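Local structure of DNA polymerase III subunit beta (Deinococcus radiodurans, 4TRT) at residues S170-A182 with G349-R361. The protein probably tethers DNA polymerases and other proteins to DNA as a ring-shaped head-to-tail homodimer, giving processive replication. Sequence-based numbering, arbitrary orientation.
Sequences SDGYRVAIRDFPA and GGGGYMAVMVTLR. Unlike the reference sequence in segment 349-361: Gly-349 (reference Trp), Gly-351 (reference Arg), Gly-352 (reference Arg), Tyr-353 (reference Val), Met-354 (reference Tyr), Ala-355 (reference Gly), Val-356 (reference Gly), Met-357 (reference His), Val-358 (reference Gly), Thr-359 (reference His), Leu-360 (reference Ala), Arg-361 (reference Ala).
The carbonyl O of Gly-351 takes two N-H groups from the Arg-178 guanidinium. NE lies 3.2 Å from it, and a weaker bond runs from NH2. NE sits above the carbonyl plane, and its bond is bent, with an N-H...O angle of 138°. The contact is an antiparallel strand pair, 175-181 with 353-357. It joins the central and C-terminal domains of this ring-forming subunit into one continuous sheet. Val-175 and Val-356 form one hydrogen-bonded pair; Val-356 N reaches Val-175 O at 2.8 Å. Ile-177 and Met-354 form the other. Ile-177 N meets Met-354 O nearly head-on to the carbonyl, at 2.9 Å. Beyond them, Asp-179 N donates to Gly-352 O, at the turn of residues 349-352.

Arg-178 and Tyr-353 share one sheet face with Ala-176 and Ala-355. In Arg-178, CG lies anti to the backbone N (chi1 -171°) and the chain bends at chi2, which carries the guanidinium over to the turn. Tyr-353 CB lies over one guanidinium face. The two side chains cross at about a right angle. Arg-178 NH1 bonds to Ser-139 OG, and Tyr-353 OH bonds to Ala-323 O and Tyr-142 OH, so the polar ends reach into both domains.

Val-175, Val-356, Ile-177 and Met-354 point to the other face. Val-175 and Val-356 lie side by side and point the same way, CB to CB 3.9 Å. Ile-177 CD1 stands 4.3 Å from Met-354 SD. Past the strand ends, Val-358 CG1 packs on Tyr-173, 3.7 Å from its CB and 3.4 Å from its carbonyl O.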
loop_
_atom_site.group_PDB
_atom_site.type_symbol
_atom_site.label_atom_id
_atom_site.label_comp_id
_atom_site.label_asym_id
_atom_site.label_seq_id
_atom_site.Cartn_x
_atom_site.Cartn_y
_atom_site.Cartn_z
ATOM N N SER A 170 12.284 12.360 -24.024
ATOM C CA SER A 170 12.479 13.772 -23.835
ATOM C C SER A 170 11.160 14.534 -23.872
ATOM O O SER A 170 10.168 14.065 -24.425
ATOM C CB SER A 170 13.414 14.319 -24.928
ATOM O OG SER A 170 13.655 15.698 -24.759
ATOM N N ASP A 171 11.173 15.712 -23.263
ATOM C CA ASP A 171 10.098 16.703 -23.436
ATOM C C ASP A 171 10.588 17.925 -24.223
ATOM O O ASP A 171 9.962 18.964 -24.177
ATOM C CB ASP A 171 9.569 17.147 -22.070
ATOM C CG ASP A 171 10.654 17.772 -21.174
ATOM O OD1 ASP A 171 11.717 18.216 -21.661
ATOM O OD2 ASP A 171 10.438 17.798 -19.954
ATOM N N GLY A 172 11.703 17.789 -24.940
ATOM C CA GLY A 172 12.313 18.904 -25.687
ATOM C C GLY A 172 13.366 19.671 -24.893
ATOM O O GLY A 172 14.128 20.471 -25.456
ATOM N N TYR A 173 13.410 19.433 -23.582
ATOM C CA TYR A 173 14.321 20.145 -22.681
ATOM C C TYR A 173 15.162 19.141 -21.893
ATOM O O TYR A 173 16.387 19.069 -22.095
ATOM C CB TYR A 173 13.533 21.057 -21.737
ATOM C CG TYR A 173 12.681 22.077 -22.450
ATOM C CD1 TYR A 173 11.388 21.761 -22.877
ATOM C CD2 TYR A 173 13.157 23.360 -22.697
ATOM C CE1 TYR A 173 10.598 22.696 -23.534
ATOM C CE2 TYR A 173 12.376 24.299 -23.358
ATOM C CZ TYR A 173 11.102 23.962 -23.775
ATOM O OH TYR A 173 10.327 24.900 -24.417
ATOM N N ARG A 174 14.525 18.363 -21.013
ATOM C CA ARG A 174 15.241 17.235 -20.397
ATOM C C ARG A 174 15.252 16.030 -21.327
ATOM O O ARG A 174 14.363 15.856 -22.144
ATOM C CB ARG A 174 14.689 16.854 -19.029
ATOM C CG ARG A 174 13.269 16.331 -19.018
ATOM C CD ARG A 174 12.907 15.987 -17.593
ATOM N NE ARG A 174 11.533 15.545 -17.414
ATOM C CZ ARG A 174 11.086 14.940 -16.309
ATOM N NH1 ARG A 174 11.903 14.690 -15.294
ATOM N NH2 ARG A 174 9.819 14.567 -16.220
ATOM N N VAL A 175 16.269 15.188 -21.158
ATOM C CA VAL A 175 16.485 14.029 -21.996
ATOM C C VAL A 175 16.969 12.894 -21.099
ATOM O O VAL A 175 17.742 13.121 -20.154
ATOM C CB VAL A 175 17.584 14.290 -23.061
ATOM C CG1 VAL A 175 17.568 13.168 -24.089
ATOM C CG2 VAL A 175 17.400 15.651 -23.737
ATOM N N ALA A 176 16.523 11.682 -21.400
ATOM C CA ALA A 176 17.036 10.476 -20.752
ATOM C C ALA A 176 17.412 9.503 -21.857
ATOM O O ALA A 176 16.637 9.306 -22.797
ATOM C CB ALA A 176 15.985 9.870 -19.843
ATOM N N ILE A 177 18.599 8.916 -21.721
ATOM C CA ILE A 177 19.188 8.007 -22.705
ATOM C C ILE A 177 19.742 6.794 -21.986
ATOM O O ILE A 177 20.359 6.920 -20.925
ATOM C CB ILE A 177 20.363 8.696 -23.436
ATOM C CG1 ILE A 177 19.880 9.927 -24.211
ATOM C CG2 ILE A 177 21.124 7.725 -24.358
ATOM C CD1 ILE A 177 21.015 10.820 -24.651
ATOM N N ARG A 178 19.500 5.603 -22.535
ATOM C CA ARG A 178 20.244 4.431 -22.118
ATOM C C ARG A 178 20.640 3.584 -23.324
ATOM O O ARG A 178 19.785 3.222 -24.134
ATOM C CB ARG A 178 19.459 3.592 -21.117
ATOM C CG ARG A 178 20.319 2.485 -20.504
ATOM C CD ARG A 178 20.075 2.299 -19.021
ATOM N NE ARG A 178 21.121 1.479 -18.416
ATOM C CZ ARG A 178 21.195 1.184 -17.123
ATOM N NH1 ARG A 178 20.297 1.652 -16.268
ATOM N NH2 ARG A 178 22.194 0.431 -16.681
ATOM N N ASP A 179 21.936 3.315 -23.435
ATOM C CA ASP A 179 22.518 2.412 -24.437
ATOM C C ASP A 179 22.559 1.024 -23.847
ATOM O O ASP A 179 22.825 0.870 -22.654
ATOM C CB ASP A 179 23.954 2.841 -24.792
ATOM C CG ASP A 179 23.999 4.103 -25.631
ATOM O OD1 ASP A 179 23.241 4.198 -26.620
ATOM O OD2 ASP A 179 24.771 5.026 -25.305
ATOM N N PHE A 180 22.297 0.015 -24.676
ATOM C CA PHE A 180 22.324 -1.371 -24.230
ATOM C C PHE A 180 22.722 -2.331 -25.373
ATOM O O PHE A 180 22.566 -1.989 -26.542
ATOM C CB PHE A 180 20.960 -1.736 -23.625
ATOM C CG PHE A 180 19.805 -1.621 -24.587
ATOM C CD1 PHE A 180 19.212 -0.398 -24.843
ATOM C CD2 PHE A 180 19.295 -2.752 -25.220
ATOM C CE1 PHE A 180 18.145 -0.290 -25.727
ATOM C CE2 PHE A 180 18.225 -2.655 -26.106
ATOM C CZ PHE A 180 17.648 -1.423 -26.356
ATOM N N PRO A 181 23.254 -3.529 -25.042
ATOM C CA PRO A 181 23.624 -4.508 -26.082
ATOM C C PRO A 181 22.450 -4.943 -26.963
ATOM O O PRO A 181 21.337 -5.147 -26.471
ATOM C CB PRO A 181 24.147 -5.709 -25.279
ATOM C CG PRO A 181 24.498 -5.168 -23.936
ATOM C CD PRO A 181 23.576 -4.018 -23.688
ATOM N N ALA A 182 22.707 -5.092 -28.257
ATOM C CA ALA A 182 21.668 -5.500 -29.194
ATOM C C ALA A 182 22.230 -6.453 -30.253
ATOM O O ALA A 182 23.400 -6.360 -30.639
ATOM C CB ALA A 182 21.043 -4.275 -29.847
ATOM N N GLY A 349 30.067 7.328 -17.398
ATOM C CA GLY A 349 28.915 6.905 -18.186
ATOM C C GLY A 349 28.698 5.399 -18.147
ATOM O O GLY A 349 28.032 4.837 -19.020
ATOM N N GLY A 350 29.263 4.736 -17.141
ATOM C CA GLY A 350 29.219 3.276 -17.067
ATOM C C GLY A 350 27.784 2.800 -16.979
ATOM O O GLY A 350 26.960 3.448 -16.331
ATOM N N GLY A 351 27.474 1.700 -17.665
ATOM C CA GLY A 351 26.115 1.142 -17.669
ATOM C C GLY A 351 25.281 1.687 -18.825
ATOM O O GLY A 351 24.255 1.123 -19.151
ATOM N N GLY A 352 25.724 2.800 -19.424
ATOM C CA GLY A 352 25.132 3.340 -20.626
ATOM C C GLY A 352 24.072 4.415 -20.418
ATOM O O GLY A 352 23.452 4.843 -21.392
ATOM N N TYR A 353 23.867 4.855 -19.176
ATOM C CA TYR A 353 22.781 5.818 -18.847
ATOM C C TYR A 353 23.253 7.246 -18.779
ATOM O O TYR A 353 24.324 7.512 -18.297
ATOM C CB TYR A 353 22.109 5.478 -17.514
ATOM C CG TYR A 353 21.092 6.510 -17.039
ATOM C CD1 TYR A 353 19.825 6.596 -17.614
ATOM C CD2 TYR A 353 21.405 7.408 -16.028
ATOM C CE1 TYR A 353 18.898 7.537 -17.167
ATOM C CE2 TYR A 353 20.484 8.352 -15.580
ATOM C CZ TYR A 353 19.236 8.412 -16.160
ATOM O OH TYR A 353 18.322 9.336 -15.709
ATOM N N MET A 354 22.410 8.178 -19.224
ATOM C CA MET A 354 22.723 9.591 -19.142
ATOM C C MET A 354 21.415 10.385 -19.080
ATOM O O MET A 354 20.480 10.081 -19.818
ATOM C CB MET A 354 23.501 9.951 -20.400
ATOM C CG MET A 354 23.930 11.386 -20.555
ATOM S SD MET A 354 24.447 11.642 -22.273
ATOM C CE MET A 354 25.235 10.096 -22.674
ATOM N N ALA A 355 21.382 11.381 -18.209
ATOM C CA ALA A 355 20.259 12.312 -18.100
ATOM C C ALA A 355 20.772 13.712 -18.431
ATOM O O ALA A 355 21.847 14.103 -17.977
ATOM C CB ALA A 355 19.674 12.305 -16.696
ATOM N N VAL A 356 19.996 14.456 -19.217
ATOM C CA VAL A 356 20.247 15.868 -19.428
ATOM C C VAL A 356 19.146 16.626 -18.710
ATOM O O VAL A 356 17.954 16.335 -18.896
ATOM C CB VAL A 356 20.256 16.244 -20.922
ATOM C CG1 VAL A 356 20.440 17.760 -21.110
ATOM C CG2 VAL A 356 21.342 15.467 -21.649
ATOM N N MET A 357 19.567 17.571 -17.880
ATOM C CA MET A 357 18.683 18.402 -17.074
ATOM C C MET A 357 18.830 19.851 -17.481
ATOM O O MET A 357 19.951 20.317 -17.675
ATOM C CB MET A 357 19.142 18.337 -15.621
ATOM C CG MET A 357 18.791 17.059 -14.895
ATOM S SD MET A 357 17.358 17.214 -13.823
ATOM C CE MET A 357 17.185 18.950 -13.399
ATOM N N VAL A 358 17.720 20.567 -17.566
ATOM C CA VAL A 358 17.741 22.009 -17.719
ATOM C C VAL A 358 17.612 22.694 -16.359
ATOM O O VAL A 358 17.075 22.109 -15.425
ATOM C CB VAL A 358 16.615 22.482 -18.658
ATOM C CG1 VAL A 358 16.762 21.795 -20.022
ATOM C CG2 VAL A 358 15.230 22.242 -18.053
ATOM N N THR A 359 18.143 23.915 -16.246
ATOM C CA THR A 359 18.005 24.712 -15.017
ATOM C C THR A 359 16.642 25.428 -15.006
ATOM O O THR A 359 16.007 25.565 -16.051
ATOM C CB THR A 359 19.155 25.749 -14.870
ATOM O OG1 THR A 359 19.215 26.595 -16.021
ATOM C CG2 THR A 359 20.494 25.057 -14.694
ATOM N N LEU A 360 16.200 25.862 -13.826
ATOM C CA LEU A 360 15.014 26.737 -13.700
ATOM C C LEU A 360 15.407 28.163 -14.082
ATOM O O LEU A 360 16.519 28.602 -13.779
ATOM C CB LEU A 360 14.476 26.715 -12.268
ATOM C CG LEU A 360 13.918 25.370 -11.774
ATOM C CD1 LEU A 360 13.621 25.408 -10.275
ATOM C CD2 LEU A 360 12.655 24.982 -12.533
ATOM N N ARG A 361 14.512 28.879 -14.762
ATOM C CA ARG A 361 14.848 30.203 -15.296
ATOM C C ARG A 361 14.997 31.230 -14.185
ATOM O O ARG A 361 14.146 31.300 -13.320
ATOM C CB ARG A 361 13.785 30.692 -16.289
ATOM C CG ARG A 361 13.654 29.890 -17.583
ATOM C CD ARG A 361 14.973 29.703 -18.341
ATOM N NE ARG A 361 15.538 28.359 -18.150
ATOM C CZ ARG A 361 16.733 27.952 -18.583
ATOM N NH1 ARG A 361 17.565 28.774 -19.222
ATOM N NH2 ARG A 361 17.107 26.701 -18.354
#